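PDB 3U07: DUF1254 domain-containing protein from Vibrio parahaemolyticus, which is of unknown function, carries a signal sequence that suggests export from the cytoplasm, and combines DUF1254 and DUF1214 family regions in one chain. Local coordinates for residues 349-354 / 367-372; 363-368 / 398-403. The protein carries 2 engineered substitutions. All blocks are in the same frame, centred on the assembly; numbering follows the deposited sequence.

Contact 1: 349-354 / 367-372; sequences SVTIYG and RHSRGD
V350 and R370 form an antiparallel hydrogen-bonded pair: V350 N donates to R370 O at 2.9 Å, and R370 N returns a bond to V350 O at 3.1 Å. Just before the short strand begins, H368 O accepts I352 N, also at 2.9 Å and nearly straight, with 164° at the hydrogen. T351 and S369 make the non-hydrogen-bonded pair between these rungs, their CA atoms 4.2 Å apart. CA-H...O contacts fill in the ladder, among them S369 CA to V350 O at 3.1 Å. The guanidinium of R370 folds back on its own strand, where NE donates to S369 O at 2.8 Å with the acceptor in the guanidinium plane. Its NH1 probably also bonds to P398 O, and the planar groups of R370 and R367 lie face to face, R370 NH1 sitting over the centre of the R367 guanidinium. Strand 369-371 is one of the two edge strands of an antiparallel four-stranded sheet of the DUF1214 region, while 347-354 is an inner strand, bonded on its other side to strand 408-417. S349, T351 and S369 share one face of this sheet. There T351 OG1 lies 3.4 Å from S369 CB, and T351 CG2, anti to the backbone N, rests against H368 O. S349 OG and S369 OG find their polar partners in D81 and N80. On the other face, V350 and R370 pack with I385, and I352 touches L401.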
loop_
_atom_site.group_PDB
_atom_site.type_symbol
_atom_site.label_atom_id
_atom_site.label_comp_id
_atom_site.label_asym_id
_atom_site.label_seq_id
_atom_site.Cartn_x
_atom_site.Cartn_y
_atom_site.Cartn_z
ATOM N N SER A 349 3.976 -1.114 16.542
ATOM C CA SER A 349 3.707 -2.490 16.932
ATOM C C SER A 349 4.752 -3.437 16.348
ATOM O O SER A 349 5.465 -3.088 15.413
ATOM C CB SER A 349 2.329 -2.903 16.416
ATOM O OG SER A 349 2.293 -2.846 14.993
ATOM N N VAL A 350 4.850 -4.630 16.924
ATOM C CA VAL A 350 5.758 -5.644 16.416
ATOM C C VAL A 350 4.894 -6.899 16.385
ATOM O O VAL A 350 4.246 -7.241 17.372
ATOM C CB VAL A 350 7.023 -5.823 17.320
ATOM C CG1 VAL A 350 7.174 -4.635 18.235
ATOM C CG2 VAL A 350 6.967 -7.120 18.090
ATOM N N THR A 351 4.860 -7.562 15.237
ATOM C CA THR A 351 4.033 -8.754 15.068
ATOM C C THR A 351 4.874 -9.967 14.690
ATOM O O THR A 351 5.872 -9.845 13.982
ATOM C CB THR A 351 2.959 -8.509 13.974
ATOM O OG1 THR A 351 2.236 -7.307 14.279
ATOM C CG2 THR A 351 1.983 -9.679 13.894
ATOM N N ILE A 352 4.455 -11.138 15.155
ATOM C CA ILE A 352 5.175 -12.375 14.879
ATOM C C ILE A 352 4.531 -13.205 13.775
ATOM O O ILE A 352 3.322 -13.424 13.777
ATOM C CB ILE A 352 5.272 -13.246 16.153
ATOM C CG1 ILE A 352 5.986 -12.463 17.257
ATOM C CG2 ILE A 352 5.995 -14.556 15.845
ATOM C CD1 ILE A 352 7.349 -11.920 16.845
ATOM N N TYR A 353 5.356 -13.670 12.842
ATOM C CA TYR A 353 4.891 -14.486 11.724
ATOM C C TYR A 353 5.791 -15.713 11.570
ATOM O O TYR A 353 6.987 -15.654 11.865
ATOM C CB TYR A 353 4.942 -13.681 10.421
ATOM C CG TYR A 353 4.107 -12.422 10.415
ATOM C CD1 TYR A 353 2.791 -12.433 9.943
ATOM C CD2 TYR A 353 4.633 -11.215 10.873
ATOM C CE1 TYR A 353 2.025 -11.270 9.928
ATOM C CE2 TYR A 353 3.876 -10.048 10.863
ATOM C CZ TYR A 353 2.575 -10.082 10.389
ATOM O OH TYR A 353 1.834 -8.925 10.377
ATOM N N GLY A 354 5.215 -16.821 11.109
ATOM C CA GLY A 354 6.005 -18.019 10.902
ATOM C C GLY A 354 6.668 -17.918 9.541
ATOM O O GLY A 354 6.052 -17.448 8.587
ATOM N N ARG A 367 -2.317 -14.110 20.946
ATOM C CA ARG A 367 -1.602 -12.843 20.991
ATOM C C ARG A 367 -0.495 -12.953 19.955
ATOM O O ARG A 367 0.364 -13.831 20.045
ATOM C CB ARG A 367 -1.003 -12.634 22.381
ATOM C CG ARG A 367 -0.094 -11.430 22.486
ATOM C CD ARG A 367 0.399 -11.245 23.905
ATOM N NE ARG A 367 -0.710 -11.033 24.828
ATOM C CZ ARG A 367 -0.567 -10.804 26.128
ATOM N NH1 ARG A 367 0.643 -10.758 26.666
ATOM N NH2 ARG A 367 -1.636 -10.620 26.890
ATOM N N HIS A 368 -0.510 -12.057 18.976
ATOM C CA HIS A 368 0.468 -12.101 17.903
ATOM C C HIS A 368 1.282 -10.827 17.764
ATOM O O HIS A 368 2.198 -10.755 16.943
ATOM C CB HIS A 368 -0.262 -12.400 16.596
ATOM C CG HIS A 368 -1.226 -13.539 16.709
ATOM N ND1 HIS A 368 -0.837 -14.858 16.610
ATOM C CD2 HIS A 368 -2.548 -13.559 17.007
ATOM C CE1 HIS A 368 -1.875 -15.641 16.846
ATOM N NE2 HIS A 368 -2.925 -14.877 17.091
ATOM N N SER A 369 0.953 -9.822 18.567
ATOM C CA SER A 369 1.669 -8.558 18.502
ATOM C C SER A 369 1.657 -7.828 19.838
ATOM O O SER A 369 0.864 -8.141 20.724
ATOM C CB SER A 369 1.041 -7.664 17.429
ATOM O OG SER A 369 -0.313 -7.384 17.744
ATOM N N ARG A 370 2.565 -6.868 19.972
ATOM C CA ARG A 370 2.680 -6.035 21.166
ATOM C C ARG A 370 3.009 -4.640 20.644
ATOM O O ARG A 370 3.634 -4.502 19.588
ATOM C CB ARG A 370 3.810 -6.520 22.073
ATOM C CG ARG A 370 3.522 -7.801 22.844
ATOM C CD ARG A 370 2.514 -7.574 23.967
ATOM N NE ARG A 370 1.131 -7.652 23.506
ATOM C CZ ARG A 370 0.072 -7.500 24.297
ATOM N NH1 ARG A 370 0.235 -7.260 25.591
ATOM N NH2 ARG A 370 -1.151 -7.592 23.794
ATOM N N GLY A 371 2.595 -3.611 21.372
ATOM C CA GLY A 371 2.866 -2.257 20.924
ATOM C C GLY A 371 2.663 -1.255 22.036
ATOM O O GLY A 371 2.437 -1.646 23.180
ATOM N N ASP A 372 2.732 0.034 21.714
ATOM C CA ASP A 372 2.561 1.061 22.731
ATOM C C ASP A 372 1.141 1.109 23.291
ATOM O O ASP A 372 0.925 1.620 24.387
ATOM C CB ASP A 372 2.981 2.437 22.191
ATOM C CG ASP A 372 2.212 2.851 20.948
ATOM O OD1 ASP A 372 2.230 2.101 19.952
ATOM O OD2 ASP A 372 1.595 3.936 20.969
#

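Contact 2: 363-368 / 398-403; sequences NDLNRH and PNFLPV
R367 lays its side chain across the ring of P402, crossing it at about a right angle, and these two residues bury more surface than any others. R367 CG, anti to the backbone N (chi1 173°), sits beside P402 CD, and R367 CD comes to 3.6 Å from that same atom. A bend at chi3 (-61°) turns NE, and R367 NH1 donates to F400 O at 3.0 Å. The oxygen lies in the guanidinium plane and receives the bond on a lone pair, nearly straight at 169°; NH1 also donates to D397 O, its strongest polar partner. The loop segment 363-368 begins with a type I beta turn from N363 to N366, while 400-402 is a weakly bonded edge strand of a mixed sheet. N363 ties the turn to what follows: its OD1 accepts R367 N at 3.1 Å in the amide plane, and its ND2 donates to R367 O from above the carbonyl plane. That carboxamide also meets the proline, with N363 CG 3.7 Å from P402 CB. L365 CD2 approaches both rings, 4.1 Å from P402 CG and slightly farther from F400 CD2. L401 turns its CD1 to the backbone of H368, 3.7 Å from H368 C.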
loop_
_atom_site.group_PDB
_atom_site.type_symbol
_atom_site.label_atom_id
_atom_site.label_comp_id
_atom_site.label_asym_id
_atom_site.label_seq_id
_atom_site.Cartn_x
_atom_site.Cartn_y
_atom_site.Cartn_z
ATOM N N ASN A 363 -1.297 -19.716 19.028
ATOM C CA ASN A 363 -0.801 -19.798 20.392
ATOM C C ASN A 363 -2.031 -19.684 21.287
ATOM O O ASN A 363 -3.071 -19.188 20.852
ATOM C CB ASN A 363 0.253 -18.712 20.680
ATOM C CG ASN A 363 -0.285 -17.302 20.565
ATOM O OD1 ASN A 363 -0.926 -16.790 21.484
ATOM N ND2 ASN A 363 -0.017 -16.659 19.432
ATOM N N ASP A 364 -1.933 -20.171 22.516
ATOM C CA ASP A 364 -3.078 -20.154 23.420
ATOM C C ASP A 364 -3.656 -18.788 23.748
ATOM O O ASP A 364 -4.869 -18.644 23.875
ATOM C CB ASP A 364 -2.736 -20.892 24.717
ATOM C CG ASP A 364 -2.491 -22.369 24.492
ATOM O OD1 ASP A 364 -3.134 -22.938 23.585
ATOM O OD2 ASP A 364 -1.672 -22.961 25.225
ATOM N N LEU A 365 -2.793 -17.790 23.883
ATOM C CA LEU A 365 -3.233 -16.434 24.200
ATOM C C LEU A 365 -3.832 -15.716 22.997
ATOM O O LEU A 365 -4.482 -14.679 23.142
ATOM C CB LEU A 365 -2.057 -15.616 24.739
ATOM C CG LEU A 365 -1.683 -15.721 26.219
ATOM C CD1 LEU A 365 -1.746 -17.159 26.692
ATOM C CD2 LEU A 365 -0.293 -15.141 26.417
ATOM N N ASN A 366 -3.623 -16.277 21.813
ATOM C CA ASN A 366 -4.114 -15.666 20.587
ATOM C C ASN A 366 -3.583 -14.235 20.564
ATOM O O ASN A 366 -4.295 -13.286 20.233
ATOM C CB ASN A 366 -5.642 -15.678 20.551
ATOM C CG ASN A 366 -6.183 -16.138 19.211
ATOM O OD1 ASN A 366 -5.911 -15.528 18.175
ATOM N ND2 ASN A 366 -6.946 -17.226 19.224
ATOM N N ARG A 367 -2.317 -14.110 20.946
ATOM C CA ARG A 367 -1.602 -12.843 20.991
ATOM C C ARG A 367 -0.495 -12.953 19.955
ATOM O O ARG A 367 0.364 -13.831 20.045
ATOM C CB ARG A 367 -1.003 -12.634 22.381
ATOM C CG ARG A 367 -0.094 -11.430 22.486
ATOM C CD ARG A 367 0.399 -11.245 23.905
ATOM N NE ARG A 367 -0.710 -11.033 24.828
ATOM C CZ ARG A 367 -0.567 -10.804 26.128
ATOM N NH1 ARG A 367 0.643 -10.758 26.666
ATOM N NH2 ARG A 367 -1.636 -10.620 26.890
ATOM N N HIS A 368 -0.510 -12.057 18.976
ATOM C CA HIS A 368 0.468 -12.101 17.903
ATOM C C HIS A 368 1.282 -10.827 17.764
ATOM O O HIS A 368 2.198 -10.755 16.943
ATOM C CB HIS A 368 -0.262 -12.400 16.596
ATOM C CG HIS A 368 -1.226 -13.539 16.709
ATOM N ND1 HIS A 368 -0.837 -14.858 16.610
ATOM C CD2 HIS A 368 -2.548 -13.559 17.007
ATOM C CE1 HIS A 368 -1.875 -15.641 16.846
ATOM N NE2 HIS A 368 -2.925 -14.877 17.091
ATOM N N PRO A 398 1.616 -8.141 30.073
ATOM C CA PRO A 398 1.433 -7.317 28.877
ATOM C C PRO A 398 2.668 -7.226 27.984
ATOM O O PRO A 398 2.547 -6.963 26.790
ATOM C CB PRO A 398 1.046 -5.965 29.460
ATOM C CG PRO A 398 1.904 -5.901 30.674
ATOM C CD PRO A 398 1.713 -7.289 31.273
ATOM N N ASN A 399 3.849 -7.438 28.563
ATOM C CA ASN A 399 5.089 -7.366 27.796
ATOM C C ASN A 399 5.506 -8.706 27.200
ATOM O O ASN A 399 6.545 -8.807 26.544
ATOM C CB ASN A 399 6.227 -6.812 28.659
ATOM C CG ASN A 399 5.977 -5.386 29.107
ATOM O OD1 ASN A 399 5.251 -4.639 28.454
ATOM N ND2 ASN A 399 6.590 -4.995 30.219
ATOM N N PHE A 400 4.697 -9.735 27.418
ATOM C CA PHE A 400 5.016 -11.049 26.881
ATOM C C PHE A 400 4.435 -11.253 25.491
ATOM O O PHE A 400 3.237 -11.055 25.268
ATOM C CB PHE A 400 4.492 -12.163 27.787
ATOM C CG PHE A 400 4.818 -13.537 27.284
ATOM C CD1 PHE A 400 6.085 -14.075 27.477
ATOM C CD2 PHE A 400 3.885 -14.262 26.550
ATOM C CE1 PHE A 400 6.419 -15.315 26.946
ATOM C CE2 PHE A 400 4.207 -15.501 26.013
ATOM C CZ PHE A 400 5.478 -16.029 26.210
ATOM N N LEU A 401 5.285 -11.661 24.556
ATOM C CA LEU A 401 4.835 -11.905 23.196
ATOM C C LEU A 401 5.141 -13.345 22.819
ATOM O O LEU A 401 6.305 -13.739 22.731
ATOM C CB LEU A 401 5.520 -10.936 22.218
ATOM C CG LEU A 401 5.198 -11.072 20.725
ATOM C CD1 LEU A 401 3.691 -11.192 20.501
ATOM C CD2 LEU A 401 5.754 -9.859 19.987
ATOM N N PRO A 402 4.090 -14.160 22.617
ATOM C CA PRO A 402 4.233 -15.568 22.246
ATOM C C PRO A 402 5.002 -15.689 20.939
ATOM O O PRO A 402 4.898 -14.831 20.066
ATOM C CB PRO A 402 2.784 -16.036 22.099
ATOM C CG PRO A 402 2.055 -15.183 23.079
ATOM C CD PRO A 402 2.669 -13.824 22.820
ATOM N N VAL A 403 5.771 -16.758 20.816
ATOM C CA VAL A 403 6.544 -17.014 19.617
ATOM C C VAL A 403 6.395 -18.516 19.374
ATOM O O VAL A 403 6.382 -19.300 20.319
ATOM C CB VAL A 403 8.010 -16.561 19.839
ATOM C CG1 VAL A 403 8.987 -17.630 19.413
ATOM C CG2 VAL A 403 8.245 -15.258 19.075
#

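The two contacts have centres about 8 Å apart and share R367 and H368, where the loop of contact 2 runs into the edge strand of contact 1. L401 of contact 2 packs against contact 1: its CD2 lies 3.5 Å from V350 CG2, its CD1 3.6 Å from S369 N, and its CB 3.8 Å from R370 CG. A polar link adds to this packing, the probable bond of R370 NH1 to P398 O, at 2.6 Å. Segment 398-403 of the mixed sheet is thereby joined to the antiparallel sheet within the DUF1214 range.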